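Local coordinates for protein alpha-1,3-glucanase (Bacillus circulans, PDB 5ZRU) that hydrolyses alpha-1,3-glucan by means of its GH87-type catalytic unit, the part of the longer protein described here, which carries bound calcium and zinc ions, at residues Q276-H281 / N308-N313; G338-N343 / T364-S369. All coordinates share one frame; numbering follows the deposited sequence.

Contact 1: Q276-H281 / N308-N313; sequences QLDFSH and NSKVHN. With ZN (zinc ion), chain F; CA (calcium ion), chain L.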
ATOM      1  N   GLN A 276     -10.342  21.963  -9.243  1.00 11.16           N
ATOM      2  CA  GLN A 276     -10.578  21.069  -8.120  1.00 10.18           C
ATOM      3  C   GLN A 276     -11.368  19.856  -8.584  1.00 14.46           C
ATOM      4  O   GLN A 276     -12.489  19.992  -9.089  1.00 13.06           O
ATOM      5  CB  GLN A 276     -11.321  21.784  -6.997  1.00 13.92           C
ATOM      6  CG  GLN A 276     -11.619  20.888  -5.815  1.00 12.11           C
ATOM      7  CD  GLN A 276     -12.414  21.603  -4.751  1.00 16.61           C
ATOM      8  OE1 GLN A 276     -13.530  22.056  -5.000  1.00 17.27           O
ATOM      9  NE2 GLN A 276     -11.833  21.735  -3.565  1.00 15.36           N
ATOM     10  N   LEU A 277     -10.794  18.676  -8.402  1.00 10.70           N
ATOM     11  CA  LEU A 277     -11.559  17.456  -8.587  1.00 10.73           C
ATOM     12  C   LEU A 277     -11.886  16.868  -7.221  1.00 12.39           C
ATOM     13  O   LEU A 277     -11.132  17.034  -6.257  1.00  9.98           O
ATOM     14  CB  LEU A 277     -10.800  16.450  -9.456  1.00 12.83           C
ATOM     15  CG  LEU A 277      -9.518  15.792  -8.959  1.00 15.62           C
ATOM     16  CD1 LEU A 277      -9.842  14.514  -8.203  1.00 14.68           C
ATOM     17  CD2 LEU A 277      -8.583  15.490 -10.142  1.00 15.55           C
ATOM     18  N   ASP A 278     -13.041  16.209  -7.140  1.00  8.52           N
ATOM     19  CA  ASP A 278     -13.457  15.483  -5.943  1.00  9.90           C
ATOM     20  C   ASP A 278     -13.982  14.142  -6.425  1.00  9.79           C
ATOM     21  O   ASP A 278     -14.997  14.086  -7.128  1.00 11.98           O
ATOM     22  CB  ASP A 278     -14.532  16.236  -5.150  1.00  9.68           C
ATOM     23  CG  ASP A 278     -14.843  15.558  -3.818  1.00 13.89           C
ATOM     24  OD1 ASP A 278     -14.042  15.694  -2.881  1.00 14.65           O
ATOM     25  OD2 ASP A 278     -15.863  14.853  -3.715  1.00 13.98           O
ATOM     26  N   PHE A 279     -13.269  13.072  -6.085  1.00  9.52           N
ATOM     27  CA  PHE A 279     -13.557  11.738  -6.596  1.00  8.65           C
ATOM     28  C   PHE A 279     -13.702  10.834  -5.387  1.00  8.63           C
ATOM     29  O   PHE A 279     -12.792  10.777  -4.555  1.00  9.17           O
ATOM     30  CB  PHE A 279     -12.417  11.266  -7.516  1.00  8.63           C
ATOM     31  CG  PHE A 279     -12.698   9.988  -8.245  1.00 10.00           C
ATOM     32  CD1 PHE A 279     -12.646   8.765  -7.585  1.00 11.99           C
ATOM     33  CD2 PHE A 279     -12.978  10.003  -9.611  1.00  9.52           C
ATOM     34  CE1 PHE A 279     -12.905   7.571  -8.265  1.00  9.14           C
ATOM     35  CE2 PHE A 279     -13.237   8.811 -10.298  1.00 10.63           C
ATOM     36  CZ  PHE A 279     -13.199   7.605  -9.623  1.00 10.75           C
ATOM     37  N   SER A 280     -14.833  10.131  -5.276  1.00  7.39           N
ATOM     38  CA  SER A 280     -15.054   9.419  -4.024  1.00  7.85           C
ATOM     39  C   SER A 280     -16.001   8.246  -4.202  1.00 10.60           C
ATOM     40  O   SER A 280     -16.785   8.186  -5.154  1.00  8.59           O
ATOM     41  CB  SER A 280     -15.615  10.349  -2.937  1.00 10.35           C
ATOM     42  OG  SER A 280     -16.914  10.819  -3.270  1.00  9.21           O
ATOM     43  N   HIS A 281     -15.903   7.316  -3.240  1.00  7.89           N
ATOM     44  CA  HIS A 281     -16.940   6.323  -2.940  1.00  9.29           C
ATOM     45  C   HIS A 281     -17.080   5.291  -4.055  1.00 10.67           C
ATOM     46  O   HIS A 281     -18.185   4.930  -4.469  1.00  7.32           O
ATOM     47  CB  HIS A 281     -18.269   7.006  -2.617  1.00  8.10           C
ATOM     48  CG  HIS A 281     -18.272   7.617  -1.253  1.00  9.58           C
ATOM     49  ND1 HIS A 281     -18.081   6.866  -0.113  1.00  9.39           N
ATOM     50  CD2 HIS A 281     -18.370   8.903  -0.848  1.00 11.29           C
ATOM     51  CE1 HIS A 281     -18.092   7.662   0.941  1.00 12.59           C
ATOM     52  NE2 HIS A 281     -18.268   8.902   0.521  1.00 14.35           N
ATOM     53  N   ASN A 308      -6.208  21.824  -4.466  1.00 11.21           N
ATOM     54  CA  ASN A 308      -7.126  21.477  -3.374  1.00 11.90           C
ATOM     55  C   ASN A 308      -8.117  20.391  -3.771  1.00 10.70           C
ATOM     56  O   ASN A 308      -9.276  20.401  -3.352  1.00 12.12           O
ATOM     57  CB  ASN A 308      -7.869  22.709  -2.847  1.00 12.04           C
ATOM     58  CG  ASN A 308      -6.981  23.595  -2.021  1.00 16.17           C
ATOM     59  OD1 ASN A 308      -5.882  23.189  -1.645  1.00 16.44           O
ATOM     60  ND2 ASN A 308      -7.443  24.808  -1.727  1.00 16.24           N
ATOM     61  N   SER A 309      -7.656  19.429  -4.566  1.00 11.82           N
ATOM     62  CA  SER A 309      -8.513  18.310  -4.935  1.00  9.64           C
ATOM     63  C   SER A 309      -8.550  17.264  -3.822  1.00  8.35           C
ATOM     64  O   SER A 309      -7.724  17.256  -2.911  1.00 10.48           O
ATOM     65  CB  SER A 309      -8.042  17.680  -6.244  1.00 11.95           C
ATOM     66  OG  SER A 309      -8.146  18.611  -7.318  1.00 11.10           O
ATOM     67  N   LYS A 310      -9.553  16.390  -3.889  1.00 10.40           N
ATOM     68  CA  LYS A 310      -9.642  15.264  -2.971  1.00 11.57           C
ATOM     69  C   LYS A 310      -9.993  14.008  -3.744  1.00 11.62           C
ATOM     70  O   LYS A 310     -10.904  14.026  -4.577  1.00 11.29           O
ATOM     71  CB  LYS A 310     -10.705  15.485  -1.890  1.00 12.31           C
ATOM     72  CG  LYS A 310     -10.501  16.666  -0.978  1.00 16.74           C
ATOM     73  CD  LYS A 310     -11.151  16.364   0.374  1.00 23.61           C
ATOM     74  CE  LYS A 310     -10.833  17.426   1.417  1.00 30.70           C
ATOM     75  NZ  LYS A 310     -11.645  18.654   1.234  1.00 34.34           N
ATOM     76  N   VAL A 311      -9.280  12.923  -3.465  1.00 11.59           N
ATOM     77  CA  VAL A 311      -9.726  11.579  -3.813  1.00 10.17           C
ATOM     78  C   VAL A 311      -9.887  10.865  -2.483  1.00 11.81           C
ATOM     79  O   VAL A 311      -8.903  10.676  -1.755  1.00  9.93           O
ATOM     80  CB  VAL A 311      -8.747  10.838  -4.737  1.00  8.59           C
ATOM     81  CG1 VAL A 311      -9.336   9.473  -5.156  1.00  9.26           C
ATOM     82  CG2 VAL A 311      -8.403  11.686  -5.958  1.00 12.49           C
ATOM     83  N   HIS A 312     -11.120  10.509  -2.126  1.00  7.25           N
ATOM     84  CA  HIS A 312     -11.354  10.042  -0.772  1.00  8.50           C
ATOM     85  C   HIS A 312     -12.388   8.927  -0.762  1.00 10.13           C
ATOM     86  O   HIS A 312     -13.236   8.834  -1.650  1.00  6.42           O
ATOM     87  CB  HIS A 312     -11.798  11.203   0.137  1.00  7.73           C
ATOM     88  CG  HIS A 312     -13.144  11.771  -0.199  1.00 10.47           C
ATOM     89  ND1 HIS A 312     -14.314  11.280   0.342  1.00 10.82           N
ATOM     90  CD2 HIS A 312     -13.503  12.809  -0.995  1.00  9.65           C
ATOM     91  CE1 HIS A 312     -15.336  11.987  -0.105  1.00  9.71           C
ATOM     92  NE2 HIS A 312     -14.872  12.921  -0.917  1.00  9.97           N
ATOM     93  N   ASN A 313     -12.289   8.063   0.245  1.00  8.66           N
ATOM     94  CA  ASN A 313     -13.211   6.935   0.376  1.00  8.22           C
ATOM     95  C   ASN A 313     -13.237   6.108  -0.911  1.00 10.13           C
ATOM     96  O   ASN A 313     -14.293   5.798  -1.463  1.00  8.28           O
ATOM     97  CB  ASN A 313     -14.614   7.426   0.744  1.00  8.74           C
ATOM     98  CG  ASN A 313     -14.652   8.088   2.106  1.00 10.80           C
ATOM     99  OD1 ASN A 313     -14.374   9.280   2.241  1.00 13.13           O
ATOM    100  ND2 ASN A 313     -15.003   7.313   3.123  1.00 10.11           N
TER
HETATM  101 ZN    ZN F 604     -16.052  14.420  -1.759  1.00 13.88          ZN
HETATM  102 CA    CA L 610     -18.691  10.692   1.684  1.00 22.98          CA
HETATM  103  O   HOH W   1     -17.925  13.433  -1.889  1.00 14.62           O
HETATM  104  O   HOH W   2     -17.109  11.437   3.044  1.00 23.76           O
HETATM  105  O   HOH W   3     -18.875  12.449   0.096  1.00 21.38           O
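Gln276 reaches Asn308 with its side-chain amide: NE2 donates to Asn308 O over 2.9 Å, the acceptor lying in the plane of the Gln276 amide. Leu277 then sends its N-H to a side chain, the OG of Ser309, which is also bonded to Phe305. From Leu277 O to Lys310 N onward the backbone pairs in parallel register, Phe279 N with Lys310 O and His312 N with Phe279 O.

Asp278 and His312 stand on the same face of the sheet and share a zinc ion. Chi1 of -173° sets Asp278 CG anti to the backbone N; from there OD2 binds the zinc ion at 2.0 Å, with OD1 standing farther off at 2.6 Å. His312 NE2 binds at 2.1 Å, and His3 and water 1 also bind. Asp278 OD1 lies at the edge of the imidazole, beside CD2. On the other face Phe279 runs alongside Val311, its ring meeting Phe301 edge-to-face.

Ser280 puts CB over one face of the His312 ring, while its OG is 3.1 Å from the zinc-bound water 1. His281 binds a calcium ion through NE2 at 2.2 Å, and Asn313 CB packs over its ring, 3.5 Å from CE1; the edge of His312 points toward the face of His281, planes at 84°. His312 ND1 donates to Asn313 OD1 at 2.8 Å, nearly straight, in the ring plane and on a lone pair. An alanine in place of Asn313 would probably leave ND1 without this acceptor and the imidazole less firmly fixed in rotation.

With ND1 engaged as donor and NE2 on zinc, both ring nitrogens are used, so Asn313 probably helps, as a second-shell residue, to orient a metal ligand on the flank of this parallel beta-helix.

Contact 2: G338-N343 / T364-S369; sequences GLVIEN and TVRNSS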
ATOM      1  N   GLY A 338      -1.999  20.849  -2.827  1.00 11.83           N
ATOM      2  CA  GLY A 338      -3.080  20.686  -1.864  1.00 11.83           C
ATOM      3  C   GLY A 338      -3.975  19.483  -2.072  1.00 12.10           C
ATOM      4  O   GLY A 338      -5.102  19.470  -1.568  1.00 11.48           O
ATOM      5  N   LEU A 339      -3.525  18.476  -2.805  1.00 10.11           N
ATOM      6  CA  LEU A 339      -4.317  17.262  -2.957  1.00 10.23           C
ATOM      7  C   LEU A 339      -4.428  16.534  -1.625  1.00 10.14           C
ATOM      8  O   LEU A 339      -3.457  16.427  -0.878  1.00 11.52           O
ATOM      9  CB  LEU A 339      -3.680  16.339  -4.000  1.00  9.74           C
ATOM     10  CG  LEU A 339      -4.256  14.921  -4.090  1.00 12.06           C
ATOM     11  CD1 LEU A 339      -5.670  14.939  -4.677  1.00 10.54           C
ATOM     12  CD2 LEU A 339      -3.341  14.041  -4.915  1.00  9.16           C
ATOM     13  N   VAL A 340      -5.619  16.033  -1.322  1.00  9.81           N
ATOM     14  CA  VAL A 340      -5.830  15.190  -0.149  1.00  9.96           C
ATOM     15  C   VAL A 340      -6.373  13.848  -0.610  1.00  9.42           C
ATOM     16  O   VAL A 340      -7.416  13.780  -1.275  1.00  9.49           O
ATOM     17  CB  VAL A 340      -6.778  15.843   0.868  1.00  9.21           C
ATOM     18  CG1 VAL A 340      -7.026  14.882   2.054  1.00 11.10           C
ATOM     19  CG2 VAL A 340      -6.178  17.156   1.362  1.00 12.86           C
ATOM     20  N   ILE A 341      -5.667  12.782  -0.251  1.00 10.44           N
ATOM     21  CA  ILE A 341      -6.136  11.414  -0.406  1.00  8.52           C
ATOM     22  C   ILE A 341      -6.462  10.921   0.999  1.00  8.90           C
ATOM     23  O   ILE A 341      -5.594  10.939   1.876  1.00  8.52           O
ATOM     24  CB  ILE A 341      -5.065  10.538  -1.074  1.00  7.54           C
ATOM     25  CG1 ILE A 341      -4.763  11.044  -2.491  1.00  8.96           C
ATOM     26  CG2 ILE A 341      -5.496   9.063  -1.094  1.00  7.64           C
ATOM     27  CD1 ILE A 341      -3.499  10.394  -3.108  1.00 10.55           C
ATOM     28  N   GLU A 342      -7.708  10.520   1.243  1.00  7.77           N
ATOM     29  CA  GLU A 342      -8.031  10.140   2.610  1.00  8.85           C
ATOM     30  C   GLU A 342      -9.086   9.049   2.642  1.00  7.26           C
ATOM     31  O   GLU A 342      -9.823   8.830   1.676  1.00  8.96           O
ATOM     32  CB  GLU A 342      -8.504  11.344   3.446  1.00  8.31           C
ATOM     33  CG  GLU A 342      -9.795  11.976   2.960  1.00  9.46           C
ATOM     34  CD  GLU A 342     -10.145  13.260   3.719  1.00 13.36           C
ATOM     35  OE1 GLU A 342      -9.565  13.504   4.804  1.00 12.63           O
ATOM     36  OE2 GLU A 342     -11.002  14.022   3.232  1.00 13.14           O
ATOM     37  N   ASN A 343      -9.139   8.364   3.786  1.00  7.84           N
ATOM     38  CA  ASN A 343     -10.195   7.394   4.085  1.00  8.30           C
ATOM     39  C   ASN A 343     -10.265   6.296   3.026  1.00 11.16           C
ATOM     40  O   ASN A 343     -11.350   5.813   2.691  1.00  9.72           O
ATOM     41  CB  ASN A 343     -11.561   8.081   4.215  1.00  9.55           C
ATOM     42  CG  ASN A 343     -11.570   9.225   5.223  1.00 12.55           C
ATOM     43  OD1 ASN A 343     -10.702   9.327   6.097  1.00  9.23           O
ATOM     44  ND2 ASN A 343     -12.586  10.089   5.112  1.00 14.16           N
ATOM     45  N   THR A 364      -1.369  15.439   0.740  1.00  7.99           N
ATOM     46  CA  THR A 364      -1.523  14.611   1.929  1.00  9.18           C
ATOM     47  C   THR A 364      -2.124  13.254   1.575  1.00 10.27           C
ATOM     48  O   THR A 364      -3.036  13.170   0.745  1.00  9.45           O
ATOM     49  CB  THR A 364      -2.421  15.319   2.963  1.00 11.65           C
ATOM     50  OG1 THR A 364      -1.865  16.602   3.299  1.00 12.77           O
ATOM     51  CG2 THR A 364      -2.564  14.475   4.232  1.00 10.45           C
ATOM     52  N   VAL A 365      -1.621  12.197   2.211  1.00  8.65           N
ATOM     53  CA  VAL A 365      -2.345  10.929   2.323  1.00  9.23           C
ATOM     54  C   VAL A 365      -2.630  10.714   3.802  1.00  9.48           C
ATOM     55  O   VAL A 365      -1.703  10.745   4.624  1.00 11.18           O
ATOM     56  CB  VAL A 365      -1.558   9.736   1.752  1.00  8.44           C
ATOM     57  CG1 VAL A 365      -2.377   8.457   1.908  1.00  8.84           C
ATOM     58  CG2 VAL A 365      -1.181   9.964   0.289  1.00  8.27           C
ATOM     59  N   ARG A 366      -3.902  10.521   4.153  1.00  8.51           N
ATOM     60  CA  ARG A 366      -4.222  10.369   5.564  1.00  7.61           C
ATOM     61  C   ARG A 366      -5.376   9.398   5.776  1.00  7.87           C
ATOM     62  O   ARG A 366      -6.210   9.172   4.896  1.00  9.91           O
ATOM     63  CB  ARG A 366      -4.538  11.716   6.227  1.00 11.18           C
ATOM     64  CG  ARG A 366      -5.773  12.410   5.708  1.00  9.99           C
ATOM     65  CD  ARG A 366      -5.918  13.809   6.340  1.00 13.66           C
ATOM     66  NE  ARG A 366      -7.158  14.442   5.904  1.00 14.08           N
ATOM     67  CZ  ARG A 366      -7.392  15.750   5.934  1.00 24.42           C
ATOM     68  NH1 ARG A 366      -6.461  16.591   6.377  1.00 22.59           N
ATOM     69  NH2 ARG A 366      -8.557  16.220   5.504  1.00 20.32           N
ATOM     70  N   ASN A 367      -5.396   8.832   6.979  1.00  7.52           N
ATOM     71  CA  ASN A 367      -6.408   7.877   7.426  1.00  9.66           C
ATOM     72  C   ASN A 367      -6.719   6.828   6.367  1.00  7.61           C
ATOM     73  O   ASN A 367      -7.876   6.572   6.029  1.00  7.75           O
ATOM     74  CB  ASN A 367      -7.691   8.579   7.868  1.00 10.11           C
ATOM     75  CG  ASN A 367      -8.524   7.697   8.765  1.00  9.25           C
ATOM     76  OD1 ASN A 367      -8.027   7.183   9.760  1.00 11.77           O
ATOM     77  ND2 ASN A 367      -9.775   7.466   8.388  1.00 12.55           N
ATOM     78  N   SER A 368      -5.672   6.181   5.869  1.00  6.59           N
ATOM     79  CA  SER A 368      -5.828   5.227   4.783  1.00  7.51           C
ATOM     80  C   SER A 368      -5.111   3.922   5.104  1.00  8.89           C
ATOM     81  O   SER A 368      -4.171   3.874   5.902  1.00  8.96           O
ATOM     82  CB  SER A 368      -5.307   5.807   3.465  1.00  6.86           C
ATOM     83  OG  SER A 368      -6.112   6.907   3.048  1.00  7.54           O
ATOM     84  N   SER A 369      -5.593   2.858   4.471  1.00  8.15           N
ATOM     85  CA  SER A 369      -5.022   1.525   4.585  1.00  7.98           C
ATOM     86  C   SER A 369      -4.167   1.297   3.349  1.00  8.06           C
ATOM     87  O   SER A 369      -4.691   1.295   2.232  1.00  9.74           O
ATOM     88  CB  SER A 369      -6.133   0.473   4.689  1.00  8.23           C
ATOM     89  OG  SER A 369      -5.636  -0.843   4.452  1.00  9.26           O
TER
HETATM   90  O   HOH W   4     -11.768  15.831   4.947  1.00 20.85           O
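Val340 lays its CG1 over one face of the Arg366 guanidinium, offset toward the rim and 3.9 Å from NE. The same guanidinium meets Glu342 in its own plane: NE at 2.8 Å and NH2 at 3.0 Å both donate to Glu342 OE1, a side-on salt bridge made to a single oxygen. Both nitrogens come from the same side of the carboxylate, above its plane, with the two flat groups 40° apart. Glu342 and Arg366 run side by side, each with CG set between backbone N and carbonyl carbon (chi1 64° and 65°). The other oxygen, OE2, takes a bond from water 4 and another from Asn5.

On the opposite face Ile341 and Val365 lie alongside each other in the interior, CD1 of Ile341 4.1 Å from CG2 of Val365, both touching Val354 of strand 354-357 in another face of the helix. Backbone hydrogen bonds of the parallel type link the strands, from Thr364 N to Leu339 O through to Asn343 N on Arg366 O. That last carbonyl also receives Ser368 OG.

Where the strands end, Asn367 ND2 donates to Asn343 OD1 at 3.1 Å, coming from above the carbonyl plane, while Asn367 OD1 is bonded to Ser15 N. The salt bridge probably lets the two charges offset each other between successive coils on the outward side of the beta-helix, and the buried carboxylate is probably kept ionised by its arginine.

Contacts 1 and 2 lie side by side on one parallel face of the beta-helix, their centres about 10 Å apart. The seam between 308-313 and 338-343 continues the pairing: Ser309 O meets Val340 N at 2.9 Å and Asn313 N meets Glu342 O at 3.0 Å, both probable hydrogen bonds. The side chain of Glu342 in contact 2 comes to about 4 Å from that of His312 and lies about 7 Å from the zinc ion, just behind the metal's first shell. The side chain of Asn343 is about 7 Å from the calcium ion held by His281 and bonds weakly to Asn313. Asn5 touches side chains of both contacts, while His3 joins the zinc site.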